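Local coordinates for D-3-phosphoglycerate dehydrogenase (Sulfolobus tokodaii, PDB 2EKL), which probably catalyses the NAD-dependent oxidation of D-3-phosphoglycerate, the step that opens the phosphorylated route to serine, at the interface of chains A and B. Sequence-based numbering; all coordinates share one arbitrary frame. Chains: chain A/B, D-3-phosphoglycerate dehydrogenase.

Contact 1: the interface of chains A and B. Residues chain A 123, 133-136; chain B 282-284, 287.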
loop_
_atom_site.group_PDB
_atom_site.type_symbol
_atom_site.label_atom_id
_atom_site.label_comp_id
_atom_site.label_asym_id
_atom_site.label_seq_id
_atom_site.Cartn_x
_atom_site.Cartn_y
_atom_site.Cartn_z
ATOM N N SER A 123 5.626 12.196 -0.449
ATOM C CA SER A 123 6.757 11.888 0.420
ATOM C C SER A 123 7.907 11.242 -0.352
ATOM O O SER A 123 9.073 11.604 -0.164
ATOM C CB SER A 123 6.302 10.953 1.548
ATOM O OG SER A 123 7.326 10.749 2.513
ATOM N N LYS A 133 11.335 15.929 4.377
ATOM C CA LYS A 133 10.331 16.664 5.129
ATOM C C LYS A 133 9.142 15.746 5.379
ATOM O O LYS A 133 8.628 15.124 4.451
ATOM C CB LYS A 133 9.878 17.884 4.333
ATOM C CG LYS A 133 8.733 18.652 4.966
ATOM C CD LYS A 133 8.484 19.960 4.234
ATOM C CE LYS A 133 8.129 19.737 2.777
ATOM N NZ LYS A 133 7.991 21.031 2.049
ATOM N N LYS A 134 8.711 15.662 6.631
ATOM C CA LYS A 134 7.578 14.816 6.991
ATOM C C LYS A 134 6.257 15.380 6.467
ATOM O O LYS A 134 6.083 16.593 6.369
ATOM C CB LYS A 134 7.499 14.661 8.509
ATOM C CG LYS A 134 8.693 13.948 9.134
ATOM C CD LYS A 134 8.518 13.815 10.641
ATOM C CE LYS A 134 9.675 13.059 11.277
ATOM N NZ LYS A 134 9.547 13.002 12.762
ATOM N N ILE A 135 5.334 14.484 6.135
ATOM C CA ILE A 135 4.018 14.856 5.624
ATOM C C ILE A 135 2.978 14.058 6.409
ATOM O O ILE A 135 3.140 12.856 6.607
ATOM C CB ILE A 135 3.897 14.524 4.115
ATOM C CG1 ILE A 135 2.469 14.774 3.628
ATOM C CG2 ILE A 135 4.311 13.092 3.867
ATOM C CD1 ILE A 135 2.043 16.225 3.707
ATOM N N GLU A 136 1.915 14.722 6.852
ATOM C CA GLU A 136 0.886 14.052 7.642
ATOM C C GLU A 136 -0.319 13.579 6.835
ATOM O O GLU A 136 -0.839 14.304 5.987
ATOM C CB GLU A 136 0.411 14.974 8.768
ATOM C CG GLU A 136 -0.584 14.329 9.719
ATOM C CD GLU A 136 -1.126 15.303 10.747
ATOM O OE1 GLU A 136 -0.359 15.717 11.638
ATOM O OE2 GLU A 136 -2.317 15.658 10.655
ATOM N N THR B 282 9.676 9.732 3.867
ATOM C CA THR B 282 10.391 10.606 4.787
ATOM C C THR B 282 10.103 10.478 6.285
ATOM O O THR B 282 9.861 11.475 6.970
ATOM C CB THR B 282 10.186 12.066 4.335
ATOM O OG1 THR B 282 8.787 12.358 4.283
ATOM C CG2 THR B 282 10.759 12.264 2.935
ATOM N N HIS B 283 10.163 9.249 6.792
ATOM C CA HIS B 283 9.927 8.974 8.209
ATOM C C HIS B 283 8.554 9.470 8.643
ATOM O O HIS B 283 8.417 10.198 9.633
ATOM C CB HIS B 283 11.031 9.621 9.057
ATOM C CG HIS B 283 11.345 8.867 10.310
ATOM N ND1 HIS B 283 12.636 8.658 10.748
ATOM C CD2 HIS B 283 10.539 8.267 11.216
ATOM C CE1 HIS B 283 12.610 7.959 11.868
ATOM N NE2 HIS B 283 11.350 7.708 12.175
ATOM N N ILE B 284 7.536 9.057 7.894
ATOM C CA ILE B 284 6.159 9.450 8.160
ATOM C C ILE B 284 5.335 8.356 8.839
ATOM O O ILE B 284 4.114 8.457 8.909
ATOM C CB ILE B 284 5.446 9.849 6.846
ATOM C CG1 ILE B 284 5.477 8.681 5.854
ATOM C CG2 ILE B 284 6.138 11.073 6.232
ATOM C CD1 ILE B 284 4.724 8.946 4.559
ATOM N N GLN B 287 3.184 9.752 11.287
ATOM C CA GLN B 287 2.575 10.990 10.828
ATOM C C GLN B 287 1.148 10.938 10.292
ATOM O O GLN B 287 0.921 11.078 9.092
ATOM C CB GLN B 287 3.481 11.655 9.789
ATOM C CG GLN B 287 4.815 12.126 10.353
ATOM C CD GLN B 287 4.648 13.213 11.396
ATOM O OE1 GLN B 287 4.030 14.245 11.136
ATOM N NE2 GLN B 287 5.200 12.989 12.581
HETATM O O HOH W 1 1.528 10.122 6.097
HETATM O O HOH W 2 2.258 16.040 11.995
HETATM O O HOH W 3 7.165 11.708 13.704
#
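Helix 120-128 of chain A, through A:Ser123, and the following loop A:Lys133 to A:Glu136 meet the chain B loop that joins strand 278-280 to helix 289-309. B:Thr282 makes the polar core of the patch. Its hydroxyl OG1, set between the backbone N and the carbonyl carbon (chi1 57°), bonds to two groups of chain A. B:Thr282 OG1 donates to the backbone carbonyl A:Lys133 O at 2.8 Å, approaching from above the carbonyl plane, and it shares a hydrogen bond of undecided direction with A:Ser123 OG. That serine oxygen also accepts the backbone amide of the same threonine in a nearly straight bond, B:Thr282 N to A:Ser123 OG being 2.9 Å. Beside this polar core the A:Ile135 and B:Ile284 side chains lie alongside each other, pointing the same way, with their CG2 branches 3.6 Å apart. The extended A:Lys134 chain crosses the bent B:Gln287 at about a right angle, CD of the lysine coming 4.0 Å from the amide carbon CD. Farther along, A:Lys134 CE passes the backbone oxygen of B:His283, the catalytic histidine of this dehydrogenase family, so the partner subunit lines the loop that carries it. Waters complete the seam at the glutamine amide. Water 3 joins B:Gln287 NE2 to A:Lys134 NZ, while water 2 lies 2.7 Å from B:Gln287 OE1 and also bonds A:Glu136 OE1.

Contact 2: the interface of chains A and B. Residues chain A 107-108, 111-112, 281, 284; chain B 114, 118, 120, 123-124.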
loop_
_atom_site.group_PDB
_atom_site.type_symbol
_atom_site.label_atom_id
_atom_site.label_comp_id
_atom_site.label_asym_id
_atom_site.label_seq_id
_atom_site.Cartn_x
_atom_site.Cartn_y
_atom_site.Cartn_z
ATOM N N GLU A 107 -4.247 -6.365 -4.425
ATOM C CA GLU A 107 -3.075 -5.790 -3.795
ATOM C C GLU A 107 -2.859 -4.338 -4.201
ATOM O O GLU A 107 -2.552 -3.496 -3.356
ATOM C CB GLU A 107 -1.848 -6.654 -4.114
ATOM C CG GLU A 107 -1.859 -7.973 -3.332
ATOM C CD GLU A 107 -1.087 -9.091 -4.012
ATOM O OE1 GLU A 107 -0.159 -8.801 -4.795
ATOM O OE2 GLU A 107 -1.403 -10.270 -3.743
ATOM N N LEU A 108 -3.034 -4.033 -5.483
ATOM C CA LEU A 108 -2.853 -2.658 -5.929
ATOM C C LEU A 108 -3.902 -1.769 -5.272
ATOM O O LEU A 108 -3.628 -0.616 -4.947
ATOM C CB LEU A 108 -2.972 -2.547 -7.452
ATOM C CG LEU A 108 -2.707 -1.143 -8.011
ATOM C CD1 LEU A 108 -1.258 -0.752 -7.747
ATOM C CD2 LEU A 108 -2.998 -1.113 -9.508
ATOM N N GLY A 111 -2.778 -0.978 -1.878
ATOM C CA GLY A 111 -1.638 -0.085 -1.994
ATOM C C GLY A 111 -2.081 1.340 -2.292
ATOM O O GLY A 111 -1.560 2.292 -1.711
ATOM N N LEU A 112 -3.033 1.491 -3.210
ATOM C CA LEU A 112 -3.547 2.814 -3.571
ATOM C C LEU A 112 -4.257 3.468 -2.388
ATOM O O LEU A 112 -4.088 4.666 -2.130
ATOM C CB LEU A 112 -4.509 2.705 -4.765
ATOM C CG LEU A 112 -3.859 2.503 -6.138
ATOM C CD1 LEU A 112 -4.921 2.207 -7.194
ATOM C CD2 LEU A 112 -3.078 3.761 -6.508
ATOM N N THR A 281 -2.197 5.405 -10.958
ATOM C CA THR A 281 -1.226 4.439 -11.446
ATOM C C THR A 281 -1.672 4.182 -12.883
ATOM O O THR A 281 -2.847 4.351 -13.223
ATOM C CB THR A 281 -1.179 3.137 -10.609
ATOM O OG1 THR A 281 -2.503 2.704 -10.285
ATOM C CG2 THR A 281 -0.385 3.380 -9.318
ATOM N N ILE A 284 -1.969 -0.645 -14.030
ATOM C CA ILE A 284 -1.070 -1.761 -13.768
ATOM C C ILE A 284 -1.681 -2.834 -12.867
ATOM O O ILE A 284 -0.969 -3.706 -12.375
ATOM C CB ILE A 284 0.238 -1.262 -13.110
ATOM C CG1 ILE A 284 -0.079 -0.524 -11.804
ATOM C CG2 ILE A 284 0.976 -0.323 -14.074
ATOM C CD1 ILE A 284 1.152 -0.067 -11.037
ATOM N N ILE B 114 3.722 -3.068 -0.828
ATOM C CA ILE B 114 3.016 -3.119 -2.102
ATOM C C ILE B 114 3.627 -2.148 -3.108
ATOM O O ILE B 114 3.777 -2.483 -4.280
ATOM C CB ILE B 114 1.517 -2.805 -1.914
ATOM C CG1 ILE B 114 0.886 -3.867 -1.006
ATOM C CG2 ILE B 114 0.807 -2.797 -3.263
ATOM C CD1 ILE B 114 -0.522 -3.523 -0.531
ATOM N N ARG B 118 5.180 -3.437 -6.627
ATOM C CA ARG B 118 4.538 -3.020 -7.865
ATOM C C ARG B 118 5.093 -1.777 -8.544
ATOM O O ARG B 118 4.495 -1.282 -9.501
ATOM C CB ARG B 118 3.041 -2.839 -7.595
ATOM C CG ARG B 118 2.389 -4.123 -7.104
ATOM C CD ARG B 118 2.327 -5.148 -8.232
ATOM N NE ARG B 118 1.236 -4.852 -9.160
ATOM C CZ ARG B 118 -0.037 -5.176 -8.944
ATOM N NH1 ARG B 118 -0.387 -5.812 -7.829
ATOM N NH2 ARG B 118 -0.962 -4.863 -9.844
ATOM N N MET B 120 5.034 1.210 -7.716
ATOM C CA MET B 120 3.998 2.231 -7.752
ATOM C C MET B 120 4.541 3.641 -7.949
ATOM O O MET B 120 3.933 4.445 -8.650
ATOM C CB MET B 120 3.149 2.169 -6.477
ATOM C CG MET B 120 2.249 0.947 -6.421
ATOM S SD MET B 120 1.187 0.896 -4.961
ATOM C CE MET B 120 0.000 2.130 -5.367
ATOM N N SER B 123 5.290 4.298 -11.582
ATOM C CA SER B 123 4.029 4.409 -12.308
ATOM C C SER B 123 3.334 5.743 -12.039
ATOM O O SER B 123 2.839 6.393 -12.964
ATOM C CB SER B 123 3.101 3.254 -11.911
ATOM O OG SER B 123 1.922 3.224 -12.706
ATOM N N MET B 124 3.301 6.159 -10.774
ATOM C CA MET B 124 2.643 7.413 -10.424
ATOM C C MET B 124 3.372 8.611 -11.017
ATOM O O MET B 124 2.740 9.587 -11.434
ATOM C CB MET B 124 2.541 7.564 -8.906
ATOM C CG MET B 124 1.681 6.505 -8.240
ATOM S SD MET B 124 1.628 6.749 -6.453
ATOM C CE MET B 124 3.151 6.052 -5.979
HETATM O O HOH W 4 1.361 -6.870 -5.692
#
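B:Met120, the first residue of helix 120-128, reaches across to A:Leu108 and A:Leu112 on helix 102-118 of the other chain. From CB the side chain runs out extended through CG, which passes A:Leu108 CD1 at 4.1 Å. The sulfur SD lies beside the same leucine methyl. A turn at the last torsion (chi3 74°) then swings the methyl CE towards A:Leu112, where it packs 3.7 Å from CD2 and also touches A:Leu108 CD1. On one flank B:Ile114 lays CG2 and CD1 against the helix backbone of chain A. Its CG2 comes 3.9 Å from A:Gly111 CA, a glycine that lets the two helices approach without an intervening side chain. On the other flank A:Thr281 CG2 lies alongside B:Met124 CG, and A:Ile284 CD1 touches B:Ser123 CB. B:Arg118 adds the polar grip. Bends at chi2 and chi3 fold it so that its guanidinium comes to lie near A:Leu108 CB, and B:Arg118 NH2 donates to the backbone oxygen A:Ile284 O at 2.8 Å. The acceptor lies almost in the guanidinium plane, whereas the donor is tilted 29° from the carbonyl plane. At the neighbouring nitrogen a water mediates the pairing of opposite charges: water 4 is 3.0 Å from B:Arg118 NH1 and 2.6 Å from the carboxylate oxygen A:Glu107 OE1.

Contact 3: the interface of chains A and B. Residues chain A 137-139, 143; chain B 107, 288-290.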
loop_
_atom_site.group_PDB
_atom_site.type_symbol
_atom_site.label_atom_id
_atom_site.label_comp_id
_atom_site.label_asym_id
_atom_site.label_seq_id
_atom_site.Cartn_x
_atom_site.Cartn_y
_atom_site.Cartn_z
ATOM N N GLY A 137 -0.757 12.354 7.115
ATOM C CA GLY A 137 -1.908 11.785 6.435
ATOM C C GLY A 137 -2.979 11.308 7.408
ATOM O O GLY A 137 -3.146 11.866 8.500
ATOM N N LEU A 138 -3.698 10.262 7.012
ATOM C CA LEU A 138 -4.773 9.700 7.824
ATOM C C LEU A 138 -4.570 8.224 8.148
ATOM O O LEU A 138 -4.093 7.455 7.312
ATOM C CB LEU A 138 -6.109 9.859 7.092
ATOM C CG LEU A 138 -6.569 11.286 6.779
ATOM C CD1 LEU A 138 -7.860 11.243 5.973
ATOM C CD2 LEU A 138 -6.776 12.052 8.078
ATOM N N GLU A 139 -4.951 7.836 9.362
ATOM C CA GLU A 139 -4.852 6.446 9.807
ATOM C C GLU A 139 -6.116 5.710 9.337
ATOM O O GLU A 139 -7.187 6.314 9.208
ATOM C CB GLU A 139 -4.729 6.402 11.333
ATOM C CG GLU A 139 -4.547 5.016 11.920
ATOM C CD GLU A 139 -4.251 5.064 13.404
ATOM O OE1 GLU A 139 -3.061 5.201 13.767
ATOM O OE2 GLU A 139 -5.210 4.984 14.209
ATOM N N LYS A 143 -11.618 2.808 11.106
ATOM C CA LYS A 143 -12.508 3.500 10.193
ATOM C C LYS A 143 -13.334 2.511 9.386
ATOM O O LYS A 143 -13.083 1.304 9.409
ATOM C CB LYS A 143 -11.704 4.434 9.289
ATOM C CG LYS A 143 -11.089 5.572 10.093
ATOM C CD LYS A 143 -10.330 6.552 9.237
ATOM C CE LYS A 143 -9.694 7.619 10.109
ATOM N NZ LYS A 143 -8.798 8.492 9.317
ATOM N N GLU B 107 0.251 0.327 8.829
ATOM C CA GLU B 107 -0.322 0.657 7.539
ATOM C C GLU B 107 0.732 1.124 6.545
ATOM O O GLU B 107 0.714 0.718 5.382
ATOM C CB GLU B 107 -1.428 1.704 7.725
ATOM C CG GLU B 107 -2.691 1.098 8.348
ATOM C CD GLU B 107 -3.538 2.103 9.109
ATOM O OE1 GLU B 107 -3.475 3.310 8.800
ATOM O OE2 GLU B 107 -4.286 1.673 10.014
ATOM N N THR B 288 0.191 10.715 11.185
ATOM C CA THR B 288 -1.221 10.735 10.815
ATOM C C THR B 288 -1.896 11.607 11.864
ATOM O O THR B 288 -1.390 11.753 12.977
ATOM C CB THR B 288 -1.883 9.338 10.834
ATOM O OG1 THR B 288 -1.804 8.779 12.151
ATOM C CG2 THR B 288 -1.210 8.413 9.830
ATOM N N LYS B 289 -3.027 12.198 11.508
ATOM C CA LYS B 289 -3.761 13.047 12.437
ATOM C C LYS B 289 -4.114 12.253 13.694
ATOM O O LYS B 289 -3.942 12.733 14.824
ATOM C CB LYS B 289 -5.035 13.561 11.759
ATOM C CG LYS B 289 -5.980 14.328 12.672
ATOM C CD LYS B 289 -7.183 14.864 11.900
ATOM C CE LYS B 289 -7.956 13.759 11.182
ATOM N NZ LYS B 289 -8.567 12.771 12.119
ATOM N N GLU B 290 -4.586 11.028 13.490
ATOM C CA GLU B 290 -4.983 10.164 14.597
ATOM C C GLU B 290 -3.829 9.776 15.520
ATOM O O GLU B 290 -3.958 9.858 16.746
ATOM C CB GLU B 290 -5.666 8.897 14.060
ATOM C CG GLU B 290 -7.004 9.127 13.353
ATOM C CD GLU B 290 -6.864 9.672 11.935
ATOM O OE1 GLU B 290 -5.729 9.740 11.414
ATOM O OE2 GLU B 290 -7.905 10.018 11.332
HETATM O O HOH W 5 -2.582 5.025 7.037
#
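This is a polar edge of a two-fold symmetric homodimer interface, where A:Gly137 pairs with B:Thr288 in a parallel beta bridge and charged side chains fasten the segments together. It is likely to contribute to the dimer typical of the family. The backbone oxygen A:Gly137 O accepts the amide B:Lys289 N at 3.0 Å. B:Glu290 then turns back at chi2 (77°), bringing its carboxylate to the chain A loop. B:Glu290 OE1 takes the backbone amide A:Glu139 N at 2.9 Å, from above the carboxylate plane. Tip to tip with it, the extended A:Lys143 forms a salt bridge, NZ to B:Glu290 OE2 being 2.7 Å. B:Lys289 NZ reaches the same oxygen from the opposite face, so two lysine amines flank OE2 and, if charged, would favour its negative charge. A:Lys143 NZ is fixed further by A:Glu139 O, which it meets in the carbonyl plane. Beside the salt bridges A:Leu138 CD2 packs 3.7 Å from B:Lys289 CE. Water 5 links A:Leu138 O to B:Glu107 OE1. In the fold, chain A contributes the loop entering strand 144-148, which leads to the glycine loop of the Rossmann-type NAD domain, and chain B the residue before helix 289-309 and its first turn, with B:Glu107 of helix 102-118 beside them.

Contacts 1 and 3 are neighbours, the centres of their C-alpha atoms about 12 Å apart, and form one continuous seam: chain A residues 133 to 139 run along chain B residues 282 to 290. Contact 2 lies about 19 Å from contact 1 and about 20 Å from contact 3. Ser123 and Ile284 serve in both contacts 1 and 2 with the chains exchanged, and Glu107 likewise in contacts 2 and 3. Because the interface is two-fold symmetric, each contact has a twin, so the seam recurs on the other side. Together they tie the NAD-domain regions of the two subunits into what is probably the functional dimer.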